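Local structure of Non-reducing end beta-L-arabinofuranosidase (5MQO) at residues Ile285-Gln290 / Gln317-Asn322; Asn375-Asn380 / Tyr441-Pro446; Met577-Cys582 / Arg601-Tyr606; Glu646-Leu651 / Glu669-Ile674. The protein probably hydrolyses glycosidic bonds of plant pectin, as an aceric acidase of glycoside hydrolase family GH127. All coordinates share one frame; numbering follows the deposited sequence.

How the interactions relate
Following the chain from the N terminus, interaction 1 comes first: it closes a loop of 26 residues, mostly helix, in the GH127 catalytic domain. Interaction 2 lies later in the same domain and brings together two loops, with 60 residues between them. Interaction 3 sets the passage from strand 572-577 to strand 581-584 against the turn between strands 596-601 and 604-609, closing a loop of 18 residues. Interaction 4 pairs two strands of the C-terminal domain and closes a loop of 17. The four are in series; none nests in or crosses another. Interactions 3 and 4 reach the same sheet, where strands 604-609 and 670-678 are neighbours. Interactions 1 and 4 lie farthest apart, about 50 Å between centres.

Interaction 1 (Ile285-Gln290 / Gln317-Asn322); sequences IPFRDQ and QQLMKN
The short 3-10 turn at Phe287-Asp289 packs on the N-terminal part of helix 317-333, and the backbones come nearest at Gln290 and Asn322, with CA atoms 6.3 Å apart. Asn322 carries the polar part. Its ND2 gives two hydrogen bonds to the loop, one to Arg288 O at 2.9 Å and one to Gln290 O at 2.8 Å. Both carbonyls receive the N-H from above their planes. Arg288 O lies nearly in the amide plane of Asn322, while Gln290 O is tilted from it. The other end of the amide is held too: Gln318 NE2, one helical turn back, bonds to Asn322 OD1 at 2.8 Å. Tyr291 OH is a further partner of Gln318 NE2. Phe287 CE2 lies 3.8 Å from Asn322 CB, with the ring and the amide planes 56° apart. The ring also touches Leu303 and Val307 of helix 297-314. Leu319 CD2 sits at the edge of the Phe287 ring and also covers one face of the Arg288 guanidinium, 3.9 Å from Arg288 NH2. That guanidinium forms salt bridges with Asp269 and Glu316. Asn322 is buried; bonds at both ends of its amide fix its rotation and tie two carbonyls of 285-290 to the helix.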
loop_
_atom_site.group_PDB
_atom_site.type_symbol
_atom_site.label_atom_id
_atom_site.label_comp_id
_atom_site.label_asym_id
_atom_site.label_seq_id
_atom_site.Cartn_x
_atom_site.Cartn_y
_atom_site.Cartn_z
ATOM N N ILE A 285 5.947 25.646 5.532
ATOM C CA ILE A 285 5.713 26.488 4.355
ATOM C C ILE A 285 4.416 26.040 3.681
ATOM O O ILE A 285 3.967 24.921 3.897
ATOM C CB ILE A 285 6.923 26.420 3.377
ATOM C CG1 ILE A 285 7.000 25.055 2.626
ATOM C CG2 ILE A 285 8.218 26.706 4.144
ATOM C CD1 ILE A 285 8.298 24.781 1.888
ATOM N N PRO A 286 3.800 26.909 2.867
ATOM C CA PRO A 286 2.597 26.494 2.134
ATOM C C PRO A 286 2.769 25.265 1.257
ATOM O O PRO A 286 3.871 24.944 0.867
ATOM C CB PRO A 286 2.309 27.715 1.266
ATOM C CG PRO A 286 2.766 28.832 2.128
ATOM C CD PRO A 286 4.048 28.346 2.693
ATOM N N PHE A 287 1.683 24.586 0.931
ATOM C CA PHE A 287 1.800 23.386 0.120
ATOM C C PHE A 287 2.380 23.666 -1.251
ATOM O O PHE A 287 3.154 22.864 -1.761
ATOM C CB PHE A 287 0.504 22.600 -0.016
ATOM C CG PHE A 287 0.683 21.367 -0.830
ATOM C CD1 PHE A 287 1.393 20.289 -0.312
ATOM C CD2 PHE A 287 0.257 21.313 -2.159
ATOM C CE1 PHE A 287 1.611 19.140 -1.091
ATOM C CE2 PHE A 287 0.498 20.194 -2.950
ATOM C CZ PHE A 287 1.163 19.106 -2.424
ATOM N N ARG A 288 2.059 24.810 -1.835
ATOM C CA ARG A 288 2.465 25.069 -3.223
ATOM C C ARG A 288 3.948 25.359 -3.367
ATOM O O ARG A 288 4.467 25.302 -4.472
ATOM C CB ARG A 288 1.594 26.160 -3.836
ATOM C CG ARG A 288 0.139 25.729 -3.893
ATOM C CD ARG A 288 -0.782 26.743 -4.569
ATOM N NE ARG A 288 -2.102 26.171 -4.826
ATOM C CZ ARG A 288 -3.023 25.911 -3.888
ATOM N NH1 ARG A 288 -2.819 26.166 -2.579
ATOM N NH2 ARG A 288 -4.183 25.376 -4.259
ATOM N N ASP A 289 4.625 25.628 -2.248
ATOM C CA ASP A 289 6.093 25.791 -2.204
ATOM C C ASP A 289 6.839 24.484 -1.984
ATOM O O ASP A 289 8.039 24.467 -2.114
ATOM C CB ASP A 289 6.510 26.793 -1.108
ATOM C CG ASP A 289 5.895 28.177 -1.307
ATOM O OD1 ASP A 289 6.071 28.763 -2.399
ATOM O OD2 ASP A 289 5.233 28.681 -0.371
ATOM N N GLN A 290 6.140 23.403 -1.650
ATOM C CA GLN A 290 6.755 22.110 -1.352
ATOM C C GLN A 290 6.976 21.326 -2.606
ATOM O O GLN A 290 6.006 20.993 -3.289
ATOM C CB GLN A 290 5.860 21.277 -0.443
ATOM C CG GLN A 290 5.735 21.828 0.971
ATOM C CD GLN A 290 4.776 21.017 1.833
ATOM O OE1 GLN A 290 4.744 19.777 1.789
ATOM N NE2 GLN A 290 4.011 21.722 2.650
ATOM N N GLN A 317 -3.269 22.882 -12.207
ATOM C CA GLN A 317 -1.999 22.310 -12.627
ATOM C C GLN A 317 -0.885 22.402 -11.584
ATOM O O GLN A 317 -0.096 21.471 -11.461
ATOM C CB GLN A 317 -1.566 22.892 -13.980
ATOM C CG GLN A 317 -2.408 22.329 -15.131
ATOM C CD GLN A 317 -2.032 22.895 -16.502
ATOM O OE1 GLN A 317 -2.258 24.088 -16.787
ATOM N NE2 GLN A 317 -1.469 22.035 -17.370
ATOM N N GLN A 318 -0.849 23.498 -10.825
ATOM C CA GLN A 318 0.246 23.753 -9.875
ATOM C C GLN A 318 0.360 22.602 -8.895
ATOM O O GLN A 318 1.433 22.097 -8.684
ATOM C CB GLN A 318 0.064 25.100 -9.163
ATOM C CG GLN A 318 1.040 25.400 -8.025
ATOM C CD GLN A 318 2.516 25.290 -8.391
ATOM O OE1 GLN A 318 2.949 25.728 -9.458
ATOM N NE2 GLN A 318 3.300 24.723 -7.489
ATOM N N LEU A 319 -0.764 22.140 -8.374
ATOM C CA LEU A 319 -0.792 20.941 -7.524
ATOM C C LEU A 319 -0.044 19.714 -8.118
ATOM O O LEU A 319 0.726 19.064 -7.424
ATOM C CB LEU A 319 -2.229 20.553 -7.207
ATOM C CG LEU A 319 -3.052 21.649 -6.546
ATOM C CD1 LEU A 319 -4.480 21.191 -6.412
ATOM C CD2 LEU A 319 -2.481 22.027 -5.190
ATOM N N MET A 320 -0.263 19.421 -9.397
ATOM C CA MET A 320 0.447 18.335 -10.093
ATOM C C MET A 320 1.923 18.678 -10.316
ATOM O O MET A 320 2.744 17.785 -10.423
ATOM C CB MET A 320 -0.245 18.019 -11.425
ATOM C CG MET A 320 0.098 16.669 -12.065
ATOM S SD MET A 320 -0.303 15.118 -11.222
ATOM C CE MET A 320 -1.637 15.628 -10.130
ATOM N N LYS A 321 2.269 19.959 -10.389
ATOM C CA LYS A 321 3.694 20.351 -10.375
ATOM C C LYS A 321 4.365 19.970 -9.038
ATOM O O LYS A 321 5.486 19.491 -9.027
ATOM C CB LYS A 321 3.886 21.849 -10.699
ATOM C CG LYS A 321 4.715 22.119 -11.959
ATOM C CD LYS A 321 4.266 23.325 -12.804
ATOM C CE LYS A 321 4.824 23.190 -14.229
ATOM N NZ LYS A 321 4.943 24.489 -14.952
ATOM N N ASN A 322 3.650 20.171 -7.935
ATOM C CA ASN A 322 4.115 19.765 -6.627
ATOM C C ASN A 322 4.087 18.268 -6.504
ATOM O O ASN A 322 5.074 17.674 -6.101
ATOM C CB ASN A 322 3.283 20.401 -5.516
ATOM C CG ASN A 322 3.370 21.920 -5.529
ATOM O OD1 ASN A 322 2.417 22.589 -5.897
ATOM N ND2 ASN A 322 4.525 22.466 -5.142
#

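Interaction 2 (Asn375-Asn380 / Tyr441-Pro446); sequences NSTAHN and YTLRWP
Tyr441 opens the contact, with its hydroxyl end against the methyl of Thr377. Its OH is 3.6 Å from Thr377 CG2, and the methyl meets the ring's rim close to the level of the ring. Leu443 follows and meets the type I turn Asn375-Ala378. Its CD1 is 3.4 Å from Ser376 O and 3.9 Å from Thr377 CG2. Its CD2 is also 3.9 Å from Thr377 CG2, so both branches of the leucine touch one methyl. Arg444 reaches toward His379 without touching it; its guanidinium is held by a salt bridge with Asp346 and a hydrogen bond to Tyr345 O. Trp445 ends the contact. Its NE1 is 4.0 Å from His379 CE1. The two rings meet rim to rim, with planes 82° apart, and neither lies over the other. No hydrogen bond crosses between 375-380 and 441-446, so the contact rests on van der Waals packing. It is a surface contact of two loops in the catalytic domain. Trp445 also meets the ring of Tyr429. His379 bonds through its backbone to Asn431 and meets the Tyr345 ring edge-to-face. Ser376 touches Arg434 of strand 434-435, and segment 375-380 leads into helix 382-399.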
loop_
_atom_site.group_PDB
_atom_site.type_symbol
_atom_site.label_atom_id
_atom_site.label_comp_id
_atom_site.label_asym_id
_atom_site.label_seq_id
_atom_site.Cartn_x
_atom_site.Cartn_y
_atom_site.Cartn_z
ATOM N N ASN A 375 18.972 0.297 7.504
ATOM C CA ASN A 375 18.313 -0.966 7.408
ATOM C C ASN A 375 17.779 -1.398 8.762
ATOM O O ASN A 375 16.574 -1.632 8.896
ATOM C CB ASN A 375 19.309 -1.994 6.872
ATOM C CG ASN A 375 19.598 -1.819 5.389
ATOM O OD1 ASN A 375 20.616 -1.242 4.986
ATOM N ND2 ASN A 375 18.707 -2.356 4.564
ATOM N N SER A 376 18.680 -1.537 9.741
ATOM C CA SER A 376 18.321 -1.898 11.112
ATOM C C SER A 376 17.401 -0.870 11.744
ATOM O O SER A 376 16.517 -1.248 12.508
ATOM C CB SER A 376 19.549 -2.056 12.022
ATOM O OG SER A 376 20.492 -3.009 11.547
ATOM N N THR A 377 17.594 0.410 11.442
ATOM C CA THR A 377 16.784 1.441 12.034
ATOM C C THR A 377 15.752 2.051 11.088
ATOM O O THR A 377 15.206 3.111 11.396
ATOM C CB THR A 377 17.663 2.548 12.643
ATOM O OG1 THR A 377 18.497 3.094 11.628
ATOM C CG2 THR A 377 18.545 1.976 13.768
ATOM N N ALA A 378 15.446 1.403 9.968
ATOM C CA ALA A 378 14.312 1.841 9.125
ATOM C C ALA A 378 13.043 1.762 9.941
ATOM O O ALA A 378 12.774 0.735 10.562
ATOM C CB ALA A 378 14.169 0.972 7.897
ATOM N N HIS A 379 12.299 2.860 9.987
ATOM C CA HIS A 379 11.057 2.927 10.771
ATOM C C HIS A 379 9.965 2.227 9.972
ATOM O O HIS A 379 9.510 1.174 10.384
ATOM C CB HIS A 379 10.693 4.377 11.108
ATOM C CG HIS A 379 9.545 4.510 12.049
ATOM N ND1 HIS A 379 9.702 4.501 13.415
ATOM C CD2 HIS A 379 8.223 4.674 11.825
ATOM C CE1 HIS A 379 8.519 4.643 13.994
ATOM N NE2 HIS A 379 7.605 4.752 13.048
ATOM N N ASN A 380 9.595 2.777 8.817
ATOM C CA ASN A 380 8.637 2.140 7.900
ATOM C C ASN A 380 7.356 1.632 8.565
ATOM O O ASN A 380 6.912 0.492 8.404
ATOM C CB ASN A 380 9.338 1.028 7.174
ATOM C CG ASN A 380 10.460 1.535 6.313
ATOM O OD1 ASN A 380 10.482 2.711 5.912
ATOM N ND2 ASN A 380 11.400 0.644 5.997
ATOM N N TYR A 441 21.334 -1.499 21.172
ATOM C CA TYR A 441 20.235 -0.732 21.785
ATOM C C TYR A 441 18.931 -1.396 21.369
ATOM O O TYR A 441 18.911 -2.189 20.418
ATOM C CB TYR A 441 20.263 0.760 21.354
ATOM C CG TYR A 441 20.570 0.965 19.903
ATOM C CD1 TYR A 441 19.553 0.933 18.946
ATOM C CD2 TYR A 441 21.876 1.165 19.467
ATOM C CE1 TYR A 441 19.837 1.107 17.593
ATOM C CE2 TYR A 441 22.164 1.334 18.111
ATOM C CZ TYR A 441 21.141 1.296 17.188
ATOM O OH TYR A 441 21.404 1.457 15.864
ATOM N N THR A 442 17.858 -1.072 22.088
ATOM C CA THR A 442 16.507 -1.573 21.768
ATOM C C THR A 442 15.668 -0.455 21.186
ATOM O O THR A 442 15.307 0.469 21.897
ATOM C CB THR A 442 15.814 -2.139 23.015
ATOM O OG1 THR A 442 16.465 -3.356 23.383
ATOM C CG2 THR A 442 14.325 -2.416 22.752
ATOM N N LEU A 443 15.349 -0.551 19.898
ATOM C CA LEU A 443 14.497 0.434 19.243
ATOM C C LEU A 443 13.085 0.338 19.803
ATOM O O LEU A 443 12.681 -0.733 20.255
ATOM C CB LEU A 443 14.476 0.209 17.722
ATOM C CG LEU A 443 15.803 0.536 16.981
ATOM C CD1 LEU A 443 15.890 -0.171 15.630
ATOM C CD2 LEU A 443 16.035 2.036 16.798
ATOM N N ARG A 444 12.354 1.455 19.786
ATOM C CA ARG A 444 10.919 1.483 20.066
ATOM C C ARG A 444 10.172 0.473 19.202
ATOM O O ARG A 444 10.520 0.254 18.049
ATOM C CB ARG A 444 10.294 2.850 19.725
ATOM C CG ARG A 444 10.795 4.093 20.463
ATOM C CD ARG A 444 9.838 5.273 20.298
ATOM N NE ARG A 444 9.860 5.869 18.955
ATOM C CZ ARG A 444 10.636 6.879 18.540
ATOM N NH1 ARG A 444 11.518 7.459 19.350
ATOM N NH2 ARG A 444 10.534 7.309 17.285
ATOM N N TRP A 445 9.100 -0.086 19.751
ATOM C CA TRP A 445 8.149 -0.951 19.028
ATOM C C TRP A 445 8.685 -2.370 18.871
ATOM O O TRP A 445 9.857 -2.565 18.544
ATOM C CB TRP A 445 7.662 -0.355 17.671
ATOM C CG TRP A 445 7.342 1.077 17.798
ATOM C CD1 TRP A 445 7.948 2.114 17.149
ATOM C CD2 TRP A 445 6.406 1.661 18.708
ATOM N NE1 TRP A 445 7.418 3.316 17.568
ATOM C CE2 TRP A 445 6.473 3.069 18.530
ATOM C CE3 TRP A 445 5.510 1.135 19.660
ATOM C CZ2 TRP A 445 5.674 3.963 19.269
ATOM C CZ3 TRP A 445 4.711 2.027 20.402
ATOM C CH2 TRP A 445 4.803 3.425 20.199
ATOM N N PRO A 446 7.816 -3.374 19.125
ATOM C CA PRO A 446 8.274 -4.763 19.039
ATOM C C PRO A 446 8.778 -5.148 17.641
ATOM O O PRO A 446 8.370 -4.554 16.629
ATOM C CB PRO A 446 7.026 -5.570 19.428
ATOM C CG PRO A 446 5.871 -4.666 19.136
ATOM C CD PRO A 446 6.367 -3.282 19.414
#

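Interaction 3 (Met577-Cys582 / Arg601-Tyr606); sequences MDMPVC and RGPLVY
Met579 packs on the type II' beta turn Arg601-Leu604, the tight link between strands 596-601 and 604-609 of the C-terminal beta domain. Segment 577-582 is the passage from strand 572-577, in the neighbouring antiparallel sheet, to strand 581-584. Met577 still pairs with Gly513 there, and Asp578 bonds through its backbone to Lys541. Within 577-582, Met579 makes most of the contact. Its CG is anti to the backbone N (chi1 -169°) and rests 3.6 Å from both the N and the CA of Gly602. Gly602 takes the second place of the turn with a positive phi of 59°. The chain of Met579 then bends at chi3. Its SD stands over the centre of one face of the Arg601 guanidinium, 4.1 Å above the plane, and Met579 CE lies 4.4 Å from Pro603 CD. The long side chains of Met579 and Arg601 cross at about a right angle. Pro580 O lies 3.9 Å from Arg601 CA. Val581 CG2 then meets the aliphatic part of Arg601, 4.1 Å from its CD. Outside the pair, Arg601 NH1 bonds to Trp511 O, and the Arg601 side chain also touches Val643 and Leu645 of strand 640-651. The polar tie across the contact is weak: Arg601 NE gives a bent hydrogen bond to Met579 O, 3.2 Å long with an N-H...O angle of 123°.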
loop_
_atom_site.group_PDB
_atom_site.type_symbol
_atom_site.label_atom_id
_atom_site.label_comp_id
_atom_site.label_asym_id
_atom_site.label_seq_id
_atom_site.Cartn_x
_atom_site.Cartn_y
_atom_site.Cartn_z
ATOM N N MET A 577 4.697 -13.297 -18.907
ATOM C CA MET A 577 5.808 -12.441 -18.432
ATOM C C MET A 577 6.932 -13.350 -18.011
ATOM O O MET A 577 6.694 -14.292 -17.284
ATOM C CB MET A 577 5.386 -11.582 -17.218
ATOM C CG MET A 577 4.356 -10.491 -17.529
ATOM S SD MET A 577 3.415 -9.803 -16.122
ATOM C CE MET A 577 2.304 -11.148 -15.759
ATOM N N ASP A 578 8.143 -13.107 -18.492
ATOM C CA ASP A 578 9.303 -13.789 -17.931
ATOM C C ASP A 578 9.486 -13.282 -16.533
ATOM O O ASP A 578 9.415 -12.085 -16.293
ATOM C CB ASP A 578 10.579 -13.489 -18.700
ATOM C CG ASP A 578 10.728 -14.334 -19.940
ATOM O OD1 ASP A 578 9.750 -15.023 -20.367
ATOM O OD2 ASP A 578 11.854 -14.289 -20.491
ATOM N N MET A 579 9.744 -14.194 -15.616
ATOM C CA MET A 579 9.876 -13.855 -14.226
ATOM C C MET A 579 11.138 -14.488 -13.661
ATOM O O MET A 579 11.092 -15.334 -12.782
ATOM C CB MET A 579 8.622 -14.304 -13.492
ATOM C CG MET A 579 8.562 -13.749 -12.091
ATOM S SD MET A 579 7.199 -14.388 -11.148
ATOM C CE MET A 579 5.897 -13.362 -11.783
ATOM N N PRO A 580 12.291 -14.075 -14.161
ATOM C CA PRO A 580 13.552 -14.603 -13.614
ATOM C C PRO A 580 13.894 -14.023 -12.249
ATOM O O PRO A 580 13.212 -13.124 -11.774
ATOM C CB PRO A 580 14.584 -14.112 -14.615
ATOM C CG PRO A 580 14.036 -12.780 -15.049
ATOM C CD PRO A 580 12.525 -12.980 -15.121
ATOM N N VAL A 581 14.948 -14.552 -11.636
ATOM C CA VAL A 581 15.483 -14.043 -10.373
ATOM C C VAL A 581 16.310 -12.838 -10.732
ATOM O O VAL A 581 17.086 -12.909 -11.676
ATOM C CB VAL A 581 16.356 -15.100 -9.670
ATOM C CG1 VAL A 581 17.288 -14.488 -8.640
ATOM C CG2 VAL A 581 15.485 -16.162 -9.021
ATOM N N CYS A 582 16.114 -11.734 -10.002
ATOM C CA CYS A 582 16.891 -10.499 -10.198
ATOM C C CYS A 582 17.714 -10.132 -9.003
ATOM O O CYS A 582 17.264 -10.291 -7.868
ATOM C CB CYS A 582 16.008 -9.306 -10.511
ATOM S SG CYS A 582 15.524 -9.410 -12.204
ATOM N N ARG A 601 12.158 -11.470 -7.290
ATOM C CA ARG A 601 11.635 -12.337 -8.340
ATOM C C ARG A 601 10.238 -11.839 -8.640
ATOM O O ARG A 601 9.351 -11.833 -7.759
ATOM C CB ARG A 601 11.601 -13.807 -7.916
ATOM C CG ARG A 601 10.972 -14.725 -8.946
ATOM C CD ARG A 601 11.406 -16.185 -8.838
ATOM N NE ARG A 601 10.845 -16.900 -9.997
ATOM C CZ ARG A 601 9.656 -17.517 -10.047
ATOM N NH1 ARG A 601 8.849 -17.632 -8.973
ATOM N NH2 ARG A 601 9.281 -18.058 -11.198
ATOM N N GLY A 602 10.037 -11.390 -9.872
ATOM C CA GLY A 602 8.800 -10.729 -10.182
ATOM C C GLY A 602 8.683 -9.527 -9.256
ATOM O O GLY A 602 9.669 -8.755 -9.139
ATOM N N PRO A 603 7.512 -9.377 -8.573
ATOM C CA PRO A 603 7.211 -8.244 -7.697
ATOM C C PRO A 603 7.614 -8.410 -6.242
ATOM O O PRO A 603 7.480 -7.441 -5.461
ATOM C CB PRO A 603 5.695 -8.137 -7.783
ATOM C CG PRO A 603 5.246 -9.557 -7.920
ATOM C CD PRO A 603 6.342 -10.283 -8.685
ATOM N N LEU A 604 8.101 -9.589 -5.865
ATOM C CA LEU A 604 8.430 -9.846 -4.462
ATOM C C LEU A 604 9.880 -9.557 -4.186
ATOM O O LEU A 604 10.764 -10.075 -4.851
ATOM C CB LEU A 604 8.126 -11.289 -4.069
ATOM C CG LEU A 604 6.646 -11.692 -4.174
ATOM C CD1 LEU A 604 6.471 -13.150 -3.781
ATOM C CD2 LEU A 604 5.723 -10.815 -3.335
ATOM N N VAL A 605 10.124 -8.727 -3.194
ATOM C CA VAL A 605 11.471 -8.540 -2.636
ATOM C C VAL A 605 11.719 -9.731 -1.744
ATOM O O VAL A 605 10.843 -10.118 -0.952
ATOM C CB VAL A 605 11.558 -7.224 -1.823
ATOM C CG1 VAL A 605 12.882 -7.100 -1.059
ATOM C CG2 VAL A 605 11.323 -6.061 -2.770
ATOM N N TYR A 606 12.885 -10.332 -1.900
ATOM C CA TYR A 606 13.252 -11.451 -1.056
ATOM C C TYR A 606 14.193 -11.001 0.058
ATOM O O TYR A 606 14.847 -9.954 -0.032
ATOM C CB TYR A 606 13.862 -12.586 -1.886
ATOM C CG TYR A 606 12.814 -13.509 -2.467
ATOM C CD1 TYR A 606 12.062 -13.129 -3.583
ATOM C CD2 TYR A 606 12.565 -14.740 -1.900
ATOM C CE1 TYR A 606 11.082 -13.951 -4.106
ATOM C CE2 TYR A 606 11.611 -15.582 -2.419
ATOM C CZ TYR A 606 10.865 -15.185 -3.528
ATOM O OH TYR A 606 9.893 -16.003 -4.051
#

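Interaction 4 (Glu646-Leu651 / Glu669-Ile674); sequences EGKARL and EKTVDI
Lys648 lies across Thr671 and reaches for Asp673 on one face of an antiparallel strand pair. From CB its chain sets out with CG anti to the backbone N (chi1 -174°). CG meets the CB of Thr671 at 3.5 Å. CD comes next, 3.5 Å from Thr671 OG1. The chain bends at chi2 and chi3. CE runs on toward Asp673, though its exact place against that carboxylate is doubtful. NZ, at the tip, forms a salt bridge with Asp673 OD1 at 3.1 Å, and the position of that oxygen is less sure. Lys648 and Asp673 form a non-hydrogen-bonded pair, on the more exposed side of the sheet.

The face with Ala649, Leu651, Val672 and Ile674 is mainly apolar. Ala649 CB packs on Ile674 CG2 at 3.8 Å, and Leu651 CB on Val672 CG1 at 4.2 Å. Ile622 touches both Ala649 and Val672, and Ile624 touches Ile674; both belong to strand 622-625.

The backbones are laced by two hydrogen-bonded pairs, Gly647 with Ile674 and Ala649 with Val672. Ile674 N to Gly647 O is nearly straight, with an N-H...O angle of 171°. Ala649 N to Val672 O is shorter, at 2.8 Å, but more bent. A further bond runs from Leu651 N to Lys670 O, with the donor above the carbonyl plane. The N-to-C directions of the short strand segments differ by 138°, so the pair is twisted. This is antiparallel pairing, with hydrogen-bonded and non-hydrogen-bonded pairs in turn, between strands 640-651 and 670-678 of the mixed sheet of the C-terminal domain.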
loop_
_atom_site.group_PDB
_atom_site.type_symbol
_atom_site.label_atom_id
_atom_site.label_comp_id
_atom_site.label_asym_id
_atom_site.label_seq_id
_atom_site.Cartn_x
_atom_site.Cartn_y
_atom_site.Cartn_z
ATOM N N GLU A 646 16.621 -21.222 -3.560
ATOM C CA GLU A 646 17.699 -22.004 -2.952
ATOM C C GLU A 646 18.934 -21.863 -3.803
ATOM O O GLU A 646 18.845 -21.856 -5.043
ATOM C CB GLU A 646 17.322 -23.471 -2.873
ATOM C CG GLU A 646 16.272 -23.790 -1.818
ATOM C CD GLU A 646 15.799 -25.240 -1.835
ATOM O OE1 GLU A 646 16.337 -26.084 -2.617
ATOM O OE2 GLU A 646 14.871 -25.516 -1.044
ATOM N N GLY A 647 20.081 -21.746 -3.139
ATOM C CA GLY A 647 21.349 -21.608 -3.831
ATOM C C GLY A 647 22.546 -21.645 -2.902
ATOM O O GLY A 647 22.406 -21.794 -1.664
ATOM N N LYS A 648 23.719 -21.497 -3.517
ATOM C CA LYS A 648 24.988 -21.602 -2.827
ATOM C C LYS A 648 25.638 -20.223 -2.751
ATOM O O LYS A 648 26.125 -19.666 -3.765
ATOM C CB LYS A 648 25.897 -22.599 -3.539
ATOM C CG LYS A 648 27.205 -22.864 -2.787
ATOM C CD LYS A 648 27.639 -24.334 -2.863
ATOM C CE LYS A 648 26.810 -25.167 -1.893
ATOM N NZ LYS A 648 26.772 -26.612 -2.185
ATOM N N ALA A 649 25.610 -19.675 -1.536
ATOM C CA ALA A 649 26.193 -18.375 -1.224
ATOM C C ALA A 649 27.665 -18.569 -0.885
ATOM O O ALA A 649 28.082 -19.683 -0.630
ATOM C CB ALA A 649 25.458 -17.777 -0.043
ATOM N N ARG A 650 28.455 -17.512 -0.885
ATOM C CA ARG A 650 29.832 -17.637 -0.390
ATOM C C ARG A 650 29.867 -17.296 1.096
ATOM O O ARG A 650 29.076 -16.495 1.578
ATOM C CB ARG A 650 30.782 -16.779 -1.211
ATOM C CG ARG A 650 30.811 -17.216 -2.679
ATOM C CD ARG A 650 31.696 -16.371 -3.580
ATOM N NE ARG A 650 32.994 -16.162 -2.937
ATOM C CZ ARG A 650 33.844 -15.192 -3.253
ATOM N NH1 ARG A 650 33.571 -14.333 -4.241
ATOM N NH2 ARG A 650 34.981 -15.081 -2.570
ATOM N N LEU A 651 30.747 -17.933 1.839
ATOM C CA LEU A 651 30.768 -17.754 3.282
ATOM C C LEU A 651 32.060 -17.085 3.686
ATOM O O LEU A 651 33.152 -17.544 3.298
ATOM C CB LEU A 651 30.645 -19.096 3.994
ATOM C CG LEU A 651 30.708 -19.057 5.522
ATOM C CD1 LEU A 651 29.450 -18.419 6.065
ATOM C CD2 LEU A 651 30.904 -20.444 6.114
ATOM N N GLU A 669 36.892 -18.148 1.257
ATOM C CA GLU A 669 37.089 -19.254 0.324
ATOM C C GLU A 669 35.974 -20.289 0.335
ATOM O O GLU A 669 35.874 -21.051 -0.605
ATOM C CB GLU A 669 38.416 -19.958 0.606
ATOM C CG GLU A 669 39.653 -19.074 0.428
ATOM C CD GLU A 669 40.861 -19.527 1.261
ATOM O OE1 GLU A 669 40.701 -19.812 2.481
ATOM O OE2 GLU A 669 41.982 -19.566 0.696
ATOM N N LYS A 670 35.131 -20.317 1.363
ATOM C CA LYS A 670 34.103 -21.383 1.514
ATOM C C LYS A 670 32.744 -21.066 0.850
ATOM O O LYS A 670 32.550 -19.978 0.286
ATOM C CB LYS A 670 33.880 -21.699 2.999
ATOM C CG LYS A 670 35.160 -21.956 3.750
ATOM C CD LYS A 670 34.920 -22.325 5.198
ATOM C CE LYS A 670 36.261 -22.330 5.933
ATOM N NZ LYS A 670 36.331 -23.309 7.057
ATOM N N THR A 671 31.814 -22.024 0.919
ATOM C CA THR A 671 30.438 -21.836 0.429
ATOM C C THR A 671 29.419 -22.391 1.398
ATOM O O THR A 671 29.748 -23.152 2.283
ATOM C CB THR A 671 30.198 -22.490 -0.954
ATOM O OG1 THR A 671 30.492 -23.894 -0.906
ATOM C CG2 THR A 671 31.033 -21.801 -2.037
ATOM N N VAL A 672 28.177 -21.974 1.253
ATOM C CA VAL A 672 27.118 -22.472 2.130
ATOM C C VAL A 672 25.741 -22.370 1.461
ATOM O O VAL A 672 25.478 -21.452 0.682
ATOM C CB VAL A 672 27.133 -21.796 3.541
ATOM C CG1 VAL A 672 26.648 -20.337 3.482
ATOM C CG2 VAL A 672 26.320 -22.616 4.546
ATOM N N ASP A 673 24.903 -23.360 1.755
ATOM C CA ASP A 673 23.551 -23.435 1.227
ATOM C C ASP A 673 22.736 -22.409 2.022
ATOM O O ASP A 673 22.783 -22.392 3.273
ATOM C CB ASP A 673 22.927 -24.861 1.369
ATOM C CG ASP A 673 23.605 -25.946 0.465
ATOM O OD1 ASP A 673 24.603 -25.657 -0.227
ATOM O OD2 ASP A 673 23.136 -27.113 0.467
ATOM N N ILE A 674 22.032 -21.543 1.284
ATOM C CA ILE A 674 21.058 -20.615 1.850
ATOM C C ILE A 674 19.731 -20.828 1.154
ATOM O O ILE A 674 19.653 -21.380 0.055
ATOM C CB ILE A 674 21.481 -19.134 1.707
ATOM C CG1 ILE A 674 21.614 -18.704 0.233
ATOM C CG2 ILE A 674 22.805 -18.882 2.420
ATOM C CD1 ILE A 674 21.629 -17.203 0.053
#